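PDB 3OBK: delta-aminolevulinic acid dehydratase from Toxoplasma gondii ME49, which catalyses the condensation of two molecules of 5-aminolevulinic acid into porphobilinogen, an early step in the biosynthesis of haem and other tetrapyrroles. Local coordinates for residues 48-53 with 73-78; 92-97 with 113-118; 118-123 with 173-178; 167-172 with 195-200; 259-264 with 283-288. One frame throughout, in Å; residues are numbered along the deposited sequence.

Contact 1: 48-53 with 73-78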
# COMPACT_ATOMS: atom_id res chain seq x y z
N TYR A 48 -13.37 -28.28 19.44
CA TYR A 48 -13.29 -28.78 20.80
C TYR A 48 -12.20 -29.85 20.90
O TYR A 48 -12.30 -30.90 20.26
CB TYR A 48 -14.65 -29.38 21.19
CG TYR A 48 -14.85 -29.79 22.64
CD1 TYR A 48 -14.16 -29.16 23.65
CD2 TYR A 48 -15.77 -30.77 22.98
CE1 TYR A 48 -14.35 -29.51 24.98
CE2 TYR A 48 -15.99 -31.12 24.33
CZ TYR A 48 -15.26 -30.48 25.31
OH TYR A 48 -15.38 -30.79 26.64
N PRO A 49 -11.15 -29.59 21.69
CA PRO A 49 -10.08 -30.57 21.75
C PRO A 49 -10.20 -31.52 22.94
O PRO A 49 -10.39 -31.07 24.07
CB PRO A 49 -8.81 -29.70 21.87
CG PRO A 49 -9.25 -28.28 21.90
CD PRO A 49 -10.72 -28.34 22.31
N LEU A 50 -10.09 -32.82 22.67
CA LEU A 50 -10.30 -33.85 23.69
C LEU A 50 -9.13 -34.83 23.77
O LEU A 50 -8.34 -34.98 22.83
CB LEU A 50 -11.57 -34.63 23.41
CG LEU A 50 -12.87 -33.81 23.36
CD1 LEU A 50 -13.97 -34.59 22.71
CD2 LEU A 50 -13.24 -33.33 24.79
N PHE A 51 -9.05 -35.46 24.94
CA PHE A 51 -8.01 -36.41 25.25
C PHE A 51 -8.64 -37.75 25.48
O PHE A 51 -9.62 -37.85 26.25
CB PHE A 51 -7.30 -36.00 26.53
CG PHE A 51 -6.65 -34.67 26.44
CD1 PHE A 51 -5.42 -34.53 25.82
CD2 PHE A 51 -7.28 -33.55 26.94
CE1 PHE A 51 -4.83 -33.28 25.74
CE2 PHE A 51 -6.69 -32.32 26.85
CZ PHE A 51 -5.47 -32.17 26.25
N VAL A 52 -8.06 -38.77 24.85
CA VAL A 52 -8.49 -40.14 25.04
C VAL A 52 -7.33 -41.03 25.48
O VAL A 52 -6.21 -40.88 25.01
CB VAL A 52 -9.11 -40.73 23.76
CG1 VAL A 52 -8.16 -40.63 22.60
CG2 VAL A 52 -9.54 -42.20 24.01
N HIS A 53 -7.62 -41.98 26.37
CA HIS A 53 -6.65 -43.01 26.75
C HIS A 53 -7.26 -44.40 26.73
O HIS A 53 -8.47 -44.56 26.70
CB HIS A 53 -6.00 -42.68 28.11
CG HIS A 53 -6.92 -42.76 29.30
ND1 HIS A 53 -6.45 -42.65 30.59
CD2 HIS A 53 -8.26 -42.94 29.40
CE1 HIS A 53 -7.46 -42.78 31.43
NE2 HIS A 53 -8.57 -42.95 30.74
N GLU A 73 -15.37 -45.03 25.63
CA GLU A 73 -16.81 -44.92 25.80
C GLU A 73 -17.20 -43.45 26.13
O GLU A 73 -18.12 -42.90 25.56
CB GLU A 73 -17.27 -45.88 26.89
CG GLU A 73 -18.73 -46.03 26.99
CD GLU A 73 -19.26 -46.03 28.45
OE1 GLU A 73 -19.29 -47.12 29.11
OE2 GLU A 73 -19.66 -44.90 28.90
N ASP A 74 -16.48 -42.83 27.05
CA ASP A 74 -16.76 -41.47 27.48
C ASP A 74 -16.42 -40.45 26.39
O ASP A 74 -17.06 -39.39 26.32
CB ASP A 74 -16.03 -41.13 28.80
CG ASP A 74 -16.75 -41.67 30.05
OD1 ASP A 74 -17.89 -42.15 29.93
OD2 ASP A 74 -16.17 -41.59 31.15
N LEU A 75 -15.43 -40.77 25.55
CA LEU A 75 -15.15 -39.96 24.35
C LEU A 75 -16.39 -39.82 23.48
O LEU A 75 -16.78 -38.72 23.14
CB LEU A 75 -14.01 -40.55 23.52
CG LEU A 75 -13.61 -39.81 22.24
CD1 LEU A 75 -13.11 -38.35 22.50
CD2 LEU A 75 -12.56 -40.61 21.49
N LEU A 76 -17.00 -40.95 23.15
CA LEU A 76 -18.24 -40.92 22.40
C LEU A 76 -19.31 -40.12 23.15
O LEU A 76 -20.00 -39.34 22.53
CB LEU A 76 -18.73 -42.32 22.09
CG LEU A 76 -17.77 -43.35 21.44
CD1 LEU A 76 -18.58 -44.51 20.88
CD2 LEU A 76 -16.83 -42.79 20.36
N LYS A 77 -19.45 -40.31 24.46
CA LYS A 77 -20.45 -39.53 25.20
C LYS A 77 -20.18 -38.04 25.06
O LYS A 77 -21.10 -37.24 24.88
CB LYS A 77 -20.55 -39.91 26.71
N GLU A 78 -18.91 -37.67 25.14
CA GLU A 78 -18.54 -36.27 25.19
C GLU A 78 -18.70 -35.59 23.82
O GLU A 78 -19.22 -34.49 23.74
CB GLU A 78 -17.11 -36.12 25.72
CG GLU A 78 -16.64 -34.67 25.93
CD GLU A 78 -17.29 -34.01 27.12
OE1 GLU A 78 -17.60 -34.71 28.10
OE2 GLU A 78 -17.47 -32.77 27.10

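Contact 2: 92-97 with 113-118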
# COMPACT_ATOMS: atom_id res chain seq x y z
N LEU A 92 -8.50 -34.56 18.37
CA LEU A 92 -8.24 -35.69 19.27
C LEU A 92 -6.77 -35.95 19.57
O LEU A 92 -5.96 -36.12 18.67
CB LEU A 92 -8.81 -36.99 18.69
CG LEU A 92 -10.20 -36.99 18.09
CD1 LEU A 92 -10.43 -38.39 17.57
CD2 LEU A 92 -11.26 -36.58 19.11
N PHE A 93 -6.46 -36.04 20.84
CA PHE A 93 -5.11 -36.29 21.29
C PHE A 93 -5.10 -37.59 22.09
O PHE A 93 -5.99 -37.81 22.90
CB PHE A 93 -4.67 -35.14 22.17
CG PHE A 93 -4.61 -33.81 21.48
CD1 PHE A 93 -3.54 -33.48 20.67
CD2 PHE A 93 -5.57 -32.86 21.71
CE1 PHE A 93 -3.46 -32.23 20.08
CE2 PHE A 93 -5.50 -31.62 21.15
CZ PHE A 93 -4.46 -31.29 20.33
N PRO A 94 -4.13 -38.47 21.85
CA PRO A 94 -4.02 -39.71 22.63
C PRO A 94 -3.00 -39.64 23.76
O PRO A 94 -1.87 -39.23 23.55
CB PRO A 94 -3.54 -40.71 21.59
CG PRO A 94 -2.71 -39.91 20.67
CD PRO A 94 -3.25 -38.49 20.67
N LYS A 95 -3.42 -40.03 24.96
CA LYS A 95 -2.48 -40.37 26.04
C LYS A 95 -2.10 -41.83 25.81
O LYS A 95 -2.91 -42.71 25.98
CB LYS A 95 -3.11 -40.10 27.43
CG LYS A 95 -2.75 -41.05 28.59
CD LYS A 95 -1.28 -41.08 28.97
CE LYS A 95 -1.06 -41.69 30.41
NZ LYS A 95 -1.59 -43.11 30.65
N VAL A 96 -0.86 -42.04 25.38
CA VAL A 96 -0.34 -43.37 25.04
C VAL A 96 0.34 -44.00 26.27
O VAL A 96 0.96 -43.30 27.08
CB VAL A 96 0.68 -43.23 23.86
CG1 VAL A 96 1.42 -44.52 23.57
CG2 VAL A 96 -0.03 -42.68 22.59
N ASP A 97 0.20 -45.32 26.40
CA ASP A 97 0.87 -46.06 27.48
C ASP A 97 2.37 -45.85 27.38
O ASP A 97 2.92 -45.95 26.30
CB ASP A 97 0.60 -47.57 27.33
CG ASP A 97 -0.88 -47.94 27.51
OD1 ASP A 97 -1.48 -47.46 28.51
OD2 ASP A 97 -1.41 -48.73 26.66
N GLY A 113 -3.62 -48.63 16.72
CA GLY A 113 -3.34 -47.84 17.92
C GLY A 113 -4.54 -47.04 18.38
O GLY A 113 -5.55 -46.96 17.68
N LEU A 114 -4.41 -46.43 19.55
CA LEU A 114 -5.55 -45.77 20.20
C LEU A 114 -6.16 -44.69 19.31
O LEU A 114 -7.37 -44.69 19.09
CB LEU A 114 -5.18 -45.19 21.56
CG LEU A 114 -6.27 -44.40 22.29
CD1 LEU A 114 -7.49 -45.23 22.67
CD2 LEU A 114 -5.66 -43.76 23.51
N LEU A 115 -5.37 -43.78 18.78
CA LEU A 115 -5.97 -42.69 18.01
C LEU A 115 -6.74 -43.20 16.79
O LEU A 115 -7.91 -42.85 16.63
CB LEU A 115 -4.96 -41.61 17.62
CG LEU A 115 -5.55 -40.27 17.22
CD1 LEU A 115 -6.53 -39.76 18.28
CD2 LEU A 115 -4.38 -39.27 16.99
N PRO A 116 -6.13 -44.04 15.94
CA PRO A 116 -6.94 -44.55 14.82
C PRO A 116 -8.22 -45.25 15.24
O PRO A 116 -9.22 -45.12 14.58
CB PRO A 116 -6.00 -45.55 14.13
CG PRO A 116 -4.69 -45.03 14.38
CD PRO A 116 -4.73 -44.45 15.79
N ARG A 117 -8.19 -45.99 16.34
CA ARG A 117 -9.42 -46.64 16.82
C ARG A 117 -10.44 -45.61 17.32
O ARG A 117 -11.64 -45.80 17.16
CB ARG A 117 -9.10 -47.65 17.93
CG ARG A 117 -8.44 -48.91 17.46
CD ARG A 117 -8.25 -49.92 18.61
NE ARG A 117 -7.01 -49.69 19.37
CZ ARG A 117 -6.92 -49.35 20.66
NH1 ARG A 117 -5.70 -49.21 21.17
NH2 ARG A 117 -7.98 -49.16 21.46
N ALA A 118 -9.96 -44.54 17.93
CA ALA A 118 -10.84 -43.48 18.41
C ALA A 118 -11.55 -42.82 17.25
O ALA A 118 -12.75 -42.54 17.33
CB ALA A 118 -10.06 -42.46 19.21

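Contact 3: 118-123 with 173-178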
# COMPACT_ATOMS: atom_id res chain seq x y z
N ALA A 118 -9.96 -44.54 17.93
CA ALA A 118 -10.84 -43.48 18.41
C ALA A 118 -11.55 -42.82 17.25
O ALA A 118 -12.75 -42.54 17.33
CB ALA A 118 -10.06 -42.46 19.21
N ILE A 119 -10.80 -42.58 16.18
CA ILE A 119 -11.37 -42.00 14.97
C ILE A 119 -12.40 -42.92 14.34
O ILE A 119 -13.48 -42.48 13.99
CB ILE A 119 -10.28 -41.72 13.93
CG1 ILE A 119 -9.37 -40.58 14.38
CG2 ILE A 119 -10.91 -41.39 12.57
CD1 ILE A 119 -8.23 -40.34 13.42
N MET A 120 -12.07 -44.20 14.20
CA MET A 120 -13.02 -45.15 13.62
C MET A 120 -14.25 -45.27 14.47
O MET A 120 -15.34 -45.30 13.95
CB MET A 120 -12.41 -46.53 13.41
CG MET A 120 -11.47 -46.61 12.20
SD MET A 120 -10.63 -48.20 12.08
CE MET A 120 -9.06 -47.89 12.89
N ALA A 121 -14.07 -45.30 15.78
CA ALA A 121 -15.20 -45.40 16.69
C ALA A 121 -16.11 -44.15 16.62
O ALA A 121 -17.32 -44.26 16.65
CB ALA A 121 -14.70 -45.65 18.11
N LEU A 122 -15.52 -42.97 16.50
CA LEU A 122 -16.30 -41.74 16.48
C LEU A 122 -17.05 -41.63 15.18
O LEU A 122 -18.22 -41.28 15.16
CB LEU A 122 -15.40 -40.53 16.68
CG LEU A 122 -15.04 -40.29 18.13
CD1 LEU A 122 -13.93 -39.29 18.25
CD2 LEU A 122 -16.25 -39.83 18.90
N LYS A 123 -16.36 -41.94 14.08
CA LYS A 123 -17.01 -42.06 12.76
C LYS A 123 -18.17 -43.08 12.66
O LYS A 123 -19.14 -42.82 11.97
CB LYS A 123 -15.96 -42.34 11.67
CG LYS A 123 -15.12 -41.12 11.32
CD LYS A 123 -15.84 -40.19 10.37
CE LYS A 123 -15.25 -38.76 10.38
NZ LYS A 123 -15.91 -37.88 9.37
N ALA A 173 -5.48 -40.38 8.17
CA ALA A 173 -6.33 -40.19 7.01
C ALA A 173 -7.07 -41.49 6.71
O ALA A 173 -8.30 -41.51 6.59
CB ALA A 173 -5.50 -39.78 5.81
N ARG A 174 -6.31 -42.59 6.63
CA ARG A 174 -6.94 -43.87 6.29
C ARG A 174 -7.98 -44.28 7.34
O ARG A 174 -8.98 -44.90 6.98
CB ARG A 174 -5.92 -45.00 6.11
CG ARG A 174 -5.35 -45.14 4.72
CD ARG A 174 -4.24 -46.18 4.76
NE ARG A 174 -3.45 -46.29 3.53
CZ ARG A 174 -2.22 -46.84 3.46
NH1 ARG A 174 -1.61 -47.31 4.55
NH2 ARG A 174 -1.58 -46.90 2.29
N ALA A 175 -7.74 -43.92 8.61
CA ALA A 175 -8.67 -44.26 9.70
C ALA A 175 -9.98 -43.52 9.62
O ALA A 175 -10.97 -43.95 10.19
CB ALA A 175 -8.02 -44.03 11.09
N GLY A 176 -9.99 -42.40 8.90
CA GLY A 176 -11.19 -41.56 8.74
C GLY A 176 -11.00 -40.10 9.12
O GLY A 176 -11.92 -39.32 8.97
N ALA A 177 -9.83 -39.69 9.61
CA ALA A 177 -9.60 -38.29 9.94
C ALA A 177 -9.92 -37.37 8.78
O ALA A 177 -9.48 -37.62 7.65
CB ALA A 177 -8.17 -38.09 10.37
N ASP A 178 -10.66 -36.30 9.05
CA ASP A 178 -11.06 -35.35 8.01
C ASP A 178 -9.94 -34.37 7.71
O ASP A 178 -9.72 -34.00 6.54
CB ASP A 178 -12.30 -34.58 8.44
CG ASP A 178 -13.50 -35.48 8.60
OD1 ASP A 178 -14.09 -35.86 7.56
OD2 ASP A 178 -13.85 -35.83 9.75

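Contact 4: 167-172 with 195-200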
# COMPACT_ATOMS: atom_id res chain seq x y z
N LYS A 167 4.04 -40.98 7.52
CA LYS A 167 3.41 -42.26 7.81
C LYS A 167 2.25 -42.04 8.73
O LYS A 167 1.19 -42.59 8.51
CB LYS A 167 4.39 -43.25 8.44
CG LYS A 167 5.46 -43.78 7.51
CD LYS A 167 6.46 -44.52 8.36
CE LYS A 167 7.53 -45.23 7.59
NZ LYS A 167 8.15 -46.26 8.50
N GLN A 168 2.45 -41.23 9.76
CA GLN A 168 1.41 -40.88 10.70
C GLN A 168 0.21 -40.27 10.03
O GLN A 168 -0.92 -40.68 10.31
CB GLN A 168 1.89 -39.91 11.78
CG GLN A 168 0.84 -39.67 12.88
CD GLN A 168 1.29 -38.70 13.93
OE1 GLN A 168 2.24 -37.95 13.71
NE2 GLN A 168 0.63 -38.72 15.07
N ALA A 169 0.45 -39.28 9.17
CA ALA A 169 -0.68 -38.63 8.48
C ALA A 169 -1.48 -39.62 7.61
O ALA A 169 -2.69 -39.50 7.53
CB ALA A 169 -0.24 -37.38 7.64
N ILE A 170 -0.80 -40.57 6.96
CA ILE A 170 -1.50 -41.54 6.12
C ILE A 170 -2.40 -42.47 7.01
O ILE A 170 -3.58 -42.63 6.74
CB ILE A 170 -0.52 -42.35 5.20
CG1 ILE A 170 -0.08 -41.49 3.99
CG2 ILE A 170 -1.16 -43.62 4.68
CD1 ILE A 170 1.18 -41.97 3.25
N THR A 171 -1.85 -43.00 8.08
CA THR A 171 -2.60 -43.81 9.00
C THR A 171 -3.88 -43.14 9.51
O THR A 171 -4.94 -43.78 9.58
CB THR A 171 -1.74 -44.22 10.22
OG1 THR A 171 -0.54 -44.87 9.76
CG2 THR A 171 -2.48 -45.17 11.09
N LEU A 172 -3.79 -41.87 9.87
CA LEU A 172 -4.93 -41.11 10.41
C LEU A 172 -5.97 -40.80 9.33
O LEU A 172 -7.18 -40.95 9.55
CB LEU A 172 -4.42 -39.83 11.02
CG LEU A 172 -3.52 -39.98 12.26
CD1 LEU A 172 -3.10 -38.59 12.70
CD2 LEU A 172 -4.22 -40.73 13.40
N GLU A 195 1.88 -34.57 -0.41
CA GLU A 195 2.17 -35.39 -1.58
C GLU A 195 1.96 -36.83 -1.25
O GLU A 195 1.45 -37.57 -2.09
CB GLU A 195 3.61 -35.18 -2.05
CG GLU A 195 3.86 -35.66 -3.46
CD GLU A 195 5.32 -35.46 -3.94
OE1 GLU A 195 5.69 -34.30 -4.23
OE2 GLU A 195 6.06 -36.48 -4.06
N SER A 196 2.37 -37.22 -0.05
CA SER A 196 2.15 -38.55 0.49
C SER A 196 0.66 -38.88 0.52
O SER A 196 0.24 -39.95 0.05
CB SER A 196 2.71 -38.66 1.91
OG SER A 196 4.10 -38.38 1.94
N LEU A 197 -0.12 -37.96 1.08
CA LEU A 197 -1.55 -38.12 1.11
C LEU A 197 -2.09 -38.34 -0.30
O LEU A 197 -2.88 -39.24 -0.54
CB LEU A 197 -2.23 -36.91 1.76
CG LEU A 197 -2.06 -36.80 3.28
CD1 LEU A 197 -2.64 -35.50 3.80
CD2 LEU A 197 -2.70 -37.96 4.00
N ASP A 198 -1.64 -37.53 -1.24
CA ASP A 198 -2.21 -37.53 -2.58
C ASP A 198 -1.81 -38.77 -3.34
O ASP A 198 -2.61 -39.34 -4.07
CB ASP A 198 -1.77 -36.28 -3.31
CG ASP A 198 -2.34 -35.01 -2.71
OD1 ASP A 198 -3.07 -35.06 -1.69
OD2 ASP A 198 -2.06 -33.95 -3.28
N MET A 199 -0.58 -39.22 -3.16
CA MET A 199 -0.16 -40.46 -3.77
C MET A 199 -0.92 -41.65 -3.20
O MET A 199 -1.06 -42.66 -3.88
CB MET A 199 1.33 -40.69 -3.59
CG MET A 199 2.19 -39.86 -4.50
SD MET A 199 3.95 -40.15 -4.19
CE MET A 199 4.07 -40.03 -2.40
N GLU A 200 -1.42 -41.56 -1.96
CA GLU A 200 -2.17 -42.69 -1.41
C GLU A 200 -3.65 -42.62 -1.70
O GLU A 200 -4.38 -43.51 -1.29
CB GLU A 200 -1.92 -42.91 0.09
CG GLU A 200 -0.50 -43.41 0.42
CD GLU A 200 -0.18 -44.84 -0.06
OE1 GLU A 200 -1.08 -45.56 -0.57
OE2 GLU A 200 1.01 -45.25 0.09

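Contact 5: 259-264 with 283-288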
# COMPACT_ATOMS: atom_id res chain seq x y z
N GLU A 259 3.04 -24.47 0.01
CA GLU A 259 3.11 -25.94 0.13
C GLU A 259 1.75 -26.65 0.08
O GLU A 259 1.69 -27.87 0.15
CB GLU A 259 3.85 -26.32 1.43
CG GLU A 259 5.34 -26.02 1.35
CD GLU A 259 6.12 -26.38 2.63
OE1 GLU A 259 5.74 -27.32 3.39
OE2 GLU A 259 7.18 -25.70 2.84
N GLY A 260 0.65 -25.90 0.00
CA GLY A 260 -0.69 -26.49 -0.19
C GLY A 260 -1.65 -26.65 1.00
O GLY A 260 -2.72 -27.28 0.88
N ALA A 261 -1.30 -26.06 2.14
CA ALA A 261 -2.17 -26.09 3.31
C ALA A 261 -3.54 -25.51 2.96
O ALA A 261 -3.67 -24.65 2.09
CB ALA A 261 -1.57 -25.32 4.44
N ASP A 262 -4.55 -26.01 3.67
CA ASP A 262 -5.93 -25.59 3.57
C ASP A 262 -6.28 -24.52 4.62
O ASP A 262 -7.20 -23.72 4.41
CB ASP A 262 -6.83 -26.82 3.80
CG ASP A 262 -6.63 -27.90 2.76
OD1 ASP A 262 -6.99 -27.64 1.59
OD2 ASP A 262 -6.16 -29.01 3.11
N MET A 263 -5.62 -24.57 5.79
CA MET A 263 -5.81 -23.58 6.87
C MET A 263 -4.51 -23.39 7.62
O MET A 263 -3.68 -24.30 7.68
CB MET A 263 -6.88 -24.02 7.87
CG MET A 263 -8.24 -24.34 7.23
SD MET A 263 -9.53 -24.77 8.43
CE MET A 263 -10.67 -25.59 7.30
N LEU A 264 -4.37 -22.20 8.21
CA LEU A 264 -3.22 -21.84 9.02
C LEU A 264 -3.62 -21.56 10.46
O LEU A 264 -4.59 -20.84 10.72
CB LEU A 264 -2.54 -20.64 8.44
CG LEU A 264 -2.12 -20.81 6.98
CD1 LEU A 264 -1.61 -19.46 6.45
CD2 LEU A 264 -1.10 -21.93 6.76
N SER A 283 -2.72 -13.48 4.44
CA SER A 283 -3.06 -14.78 3.89
C SER A 283 -4.36 -14.76 3.11
O SER A 283 -5.22 -13.90 3.34
CB SER A 283 -3.24 -15.79 5.01
OG SER A 283 -3.35 -17.08 4.47
N LYS A 284 -4.50 -15.72 2.20
CA LYS A 284 -5.80 -15.97 1.58
C LYS A 284 -6.42 -17.28 2.09
O LYS A 284 -7.43 -17.71 1.56
CB LYS A 284 -5.69 -16.01 0.06
CG LYS A 284 -5.00 -14.82 -0.56
CD LYS A 284 -5.77 -13.49 -0.33
CE LYS A 284 -4.91 -12.26 -0.75
NZ LYS A 284 -3.47 -12.46 -0.26
N LEU A 285 -5.83 -17.88 3.13
CA LEU A 285 -6.33 -19.12 3.70
C LEU A 285 -7.10 -18.89 4.97
O LEU A 285 -6.86 -17.94 5.67
CB LEU A 285 -5.18 -20.08 4.02
CG LEU A 285 -4.30 -20.55 2.85
CD1 LEU A 285 -3.14 -21.30 3.40
CD2 LEU A 285 -5.08 -21.41 1.90
N PRO A 286 -8.05 -19.77 5.28
CA PRO A 286 -8.68 -19.58 6.60
C PRO A 286 -7.72 -19.70 7.79
O PRO A 286 -6.74 -20.46 7.75
CB PRO A 286 -9.74 -20.69 6.65
CG PRO A 286 -10.03 -20.99 5.24
CD PRO A 286 -8.82 -20.67 4.41
N MET A 287 -8.01 -18.92 8.82
CA MET A 287 -7.19 -18.84 10.01
C MET A 287 -7.84 -19.53 11.17
O MET A 287 -9.04 -19.46 11.36
CB MET A 287 -6.96 -17.37 10.39
CG MET A 287 -6.13 -16.52 9.42
SD MET A 287 -4.57 -17.23 8.89
CE MET A 287 -3.61 -17.31 10.40
N VAL A 288 -7.02 -20.21 11.96
CA VAL A 288 -7.45 -20.86 13.18
C VAL A 288 -6.51 -20.41 14.26
O VAL A 288 -5.34 -20.18 14.02
CB VAL A 288 -7.43 -22.42 13.05
CG1 VAL A 288 -8.16 -23.06 14.17
CG2 VAL A 288 -8.05 -22.86 11.73

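Contact 1: 48-53 with 73-78
Y48, L50 and V52 of strand 46-53 turn toward helix 72-84, which lies over the strand and runs nearly antiparallel to it at an axis separation of 8.9 Å. The pairing is a strand-helix layer of the TIM barrel fold of this family. At one end the Y48 side chain and that of E78 cross at about a right angle, with the ring and carboxylate planes 59° apart. E78 OE2 sits at the edge of the ring and in its plane, where Y48 OH donates to it. One face of the same ring carries L50 CD2, displaced toward the rim. That methyl also reaches the aliphatic part of the glutamate, with L50 CD2 3.8 Å from E78 CG. A bend at chi2 (73°) turns CD of the glutamate out of an extended course. K335 forms a salt bridge with the same carboxylate oxygen, so OE2 answers both a hydroxyl and a positive charge.

Farther along, L75 divides its two methyls between L50 and V52, two residues apart on the strand. L75 CD1 meets L50 CD1 at 3.9 Å, whereas L75 CD2 lies 4.1 Å from V52 CB. L70 of strand 68-70 also packs on both L50 and E78. The hydrogen bond from Y48 OH to E78 OE2 spans 2.9 Å and arrives from above the carboxylate plane, 43° out of it.

Contact 2: 92-97 with 113-118
L115 presses its branched end against L92 and P94, and this is the close-packed part of the contact. L115 CD1 comes within 3.6 Å of L92 CB and also lies 3.7 Å from the backbone oxygen L92 O, so one methyl fills the angle between a side chain and its own carbonyl. The other methyl leans toward the proline ring, with L115 CD2 3.9 Å from P94 CD. CG of L115 stands anti to the backbone N (chi1 -161°), which places it toward the strand. Y140 and L172 pack against L115 as well, closing this buried end.

Strand 89-95 and helix 114-125 are the first two elements of a beta-alpha-beta unit of the TIM barrel, completed by strand 130-135, and the short segments cross at 139°. The residue between L92 and P94 in the strand, F93, points away from the helix; it belongs to the porphobilinogen pocket and touches the bound product.

Packing is looser on either side of L115. L92 CD1 is 4.4 Å from A118 CB, and L114 CD2 keeps 4.2 Å from P94 CB. The same L114 methyl lies closer to a backbone atom, 3.8 Å from K95 O. Beyond it the contact gives way to more exposed, charged groups: K95 points its CB away from the helix, while the guanidinium of R117, one face of it resting on L114 CA, is held in a salt bridge by D54 through NH1 and bonds through NE to D112 O.

Contact 3: 118-123 with 173-178
I119 of helix 114-125 plugs against A175, G176 and A177, where helix 158-175 ends in a Schellman motif; the two are neighbouring outer helices of the TIM barrel. From I119 CB the side chain forks. CG2, anti to the backbone N, goes to the turn itself and touches mainly backbone, with A175 CB as a more distant neighbour: I119 CG2 is 3.5 Å from A175 O and 3.6 Å from A177 N. The other branch starts with CG1, which packs on L92 of strand 89-95. At the tip, I119 CD1 meets A177 CB at 3.8 Å and also borders L172. Thus CG2 meets the backbone of the helix end, and CD1 the A177 methyl.

G176 has a positive phi (126°), as expected in a Schellman motif, and I119 CG2 lies 3.7 Å from G176 C. M120 rests on the same turn from the solvent side, its CG 3.4 Å from A175 O.

One turn on, K123 reaches past the glycine: its CE lies 3.7 Å from G176 O before NZ forms a salt bridge with D178. NZ also bonds to V129 O, and D178 OD2 accepts from L131 N, so the ion pair is tied to the start of strand 130-135. The two carboxylate oxygens are held unequally, with K123 NZ 3.3 Å from D178 OD1 in a weak bond and 2.9 Å from D178 OD2, whose syn lone pair it meets.

Contact 4: 167-172 with 195-200
Two successive outer helices of the TIM barrel, 158-175 and 189-199, pack side by side here through I170 and A169 on one and S196, L197 and E200 on the other. Their short segments cross at -43° with axes 9.4 Å apart. I170 does most of the bridging. Its CG1 is anti to the carbonyl carbon (chi1 -78°), and CD1 extends from it into the gap between two residues one turn apart: I170 CD1 is 3.6 Å from E200 CG and 3.9 Å from S196 CB. The isoleucine and the glutamate cross at about a right angle, and it is the aliphatic part of E200 that the methyl meets.

L197 returns the contact from the second helix with one methyl. L197 CD2 lies 3.9 Å from A169 O and at 4.4 Å from A169 CB, a looser fit against both backbone and side chain, and it borders A173 farther along.

Polar ends turn to other partners. S196 OG bonds to A192 O within its own helix, while its CB faces the isoleucine. E200 pairs through OE1 with R174, farther along helix 158-175, and its OE2 makes a weak hydrogen bond with N11 of a second subunit. No hydrogen bond joins the two segments, so within them the contact is van der Waals, and the carboxylate of E200 adds the polar ties, one to the facing helix and a weak one to the neighbouring subunit.

Contact 5: 259-264 with 283-288
The peptide groups of L264 and P286 are the flat groups that meet here. L264 N donates to P286 O over 3.0 Å, nearly along the C=O axis, and M263 CA adds a CH...O contact to the same oxygen. The next carbonyl, L264 O, accepts from V288 N at 2.8 Å, the donor tilted 20° from the carbonyl plane, and M287 CA also approaches it at 3.4 Å. Around the pyrrolidine ring of P286, CD lies 3.5 Å from D262 O, while on CB the M263 side chain crosses at about a right angle, with M263 CG 4.0 Å away.

These bonds pair strands 263-267 and 287-291 in parallel, the two strands of a beta-alpha-beta unit of the TIM barrel whose connecting helix is 273-282. L264 and M287 stand on the same face of the sheet. The M287 chain bends at chi2 (-50°), and its SD comes to 4.0 Å from L264 CB. L285 CD1 packs on the branched end of L264, 3.8 Å from L264 CG.

Ahead of the strands, L285 CD2 sits 3.5 Å from A261 O, so the leucine covers the loop that leads in from the Schellman motif at G260. S283 OG accepts from L285 N in an ST turn, and L264 CD1 rests near that hydroxyl. D262 turns away, to a salt bridge with R25 of a second subunit, and R247 of a fourth subunit packs against P286.

Contacts 1, 2 and 3 all touch one another: strands 46-53 and 89-95 are neighbours in the barrel sheet, joined by bonds such as L50 O to F93 N (2.9 Å), and L75 and L76 of contact 1 pack on L122 of contact 3. Contacts 2 and 3 share A118 and helix 114-125. Contacts 3 and 4 share helix 158-175, where A177 N lies 2.9 Å from L172 O in a probable hydrogen bond. Contact 5 lies across the barrel, its centre about 27 Å from that of contact 1, though both belong to the same sheet. Its V288 side chain is about 12 Å from porphobilinogen, and its L264 side chain about 9 Å from the magnesium ion. Contacts 3, 4 and 5 each also meet a second subunit.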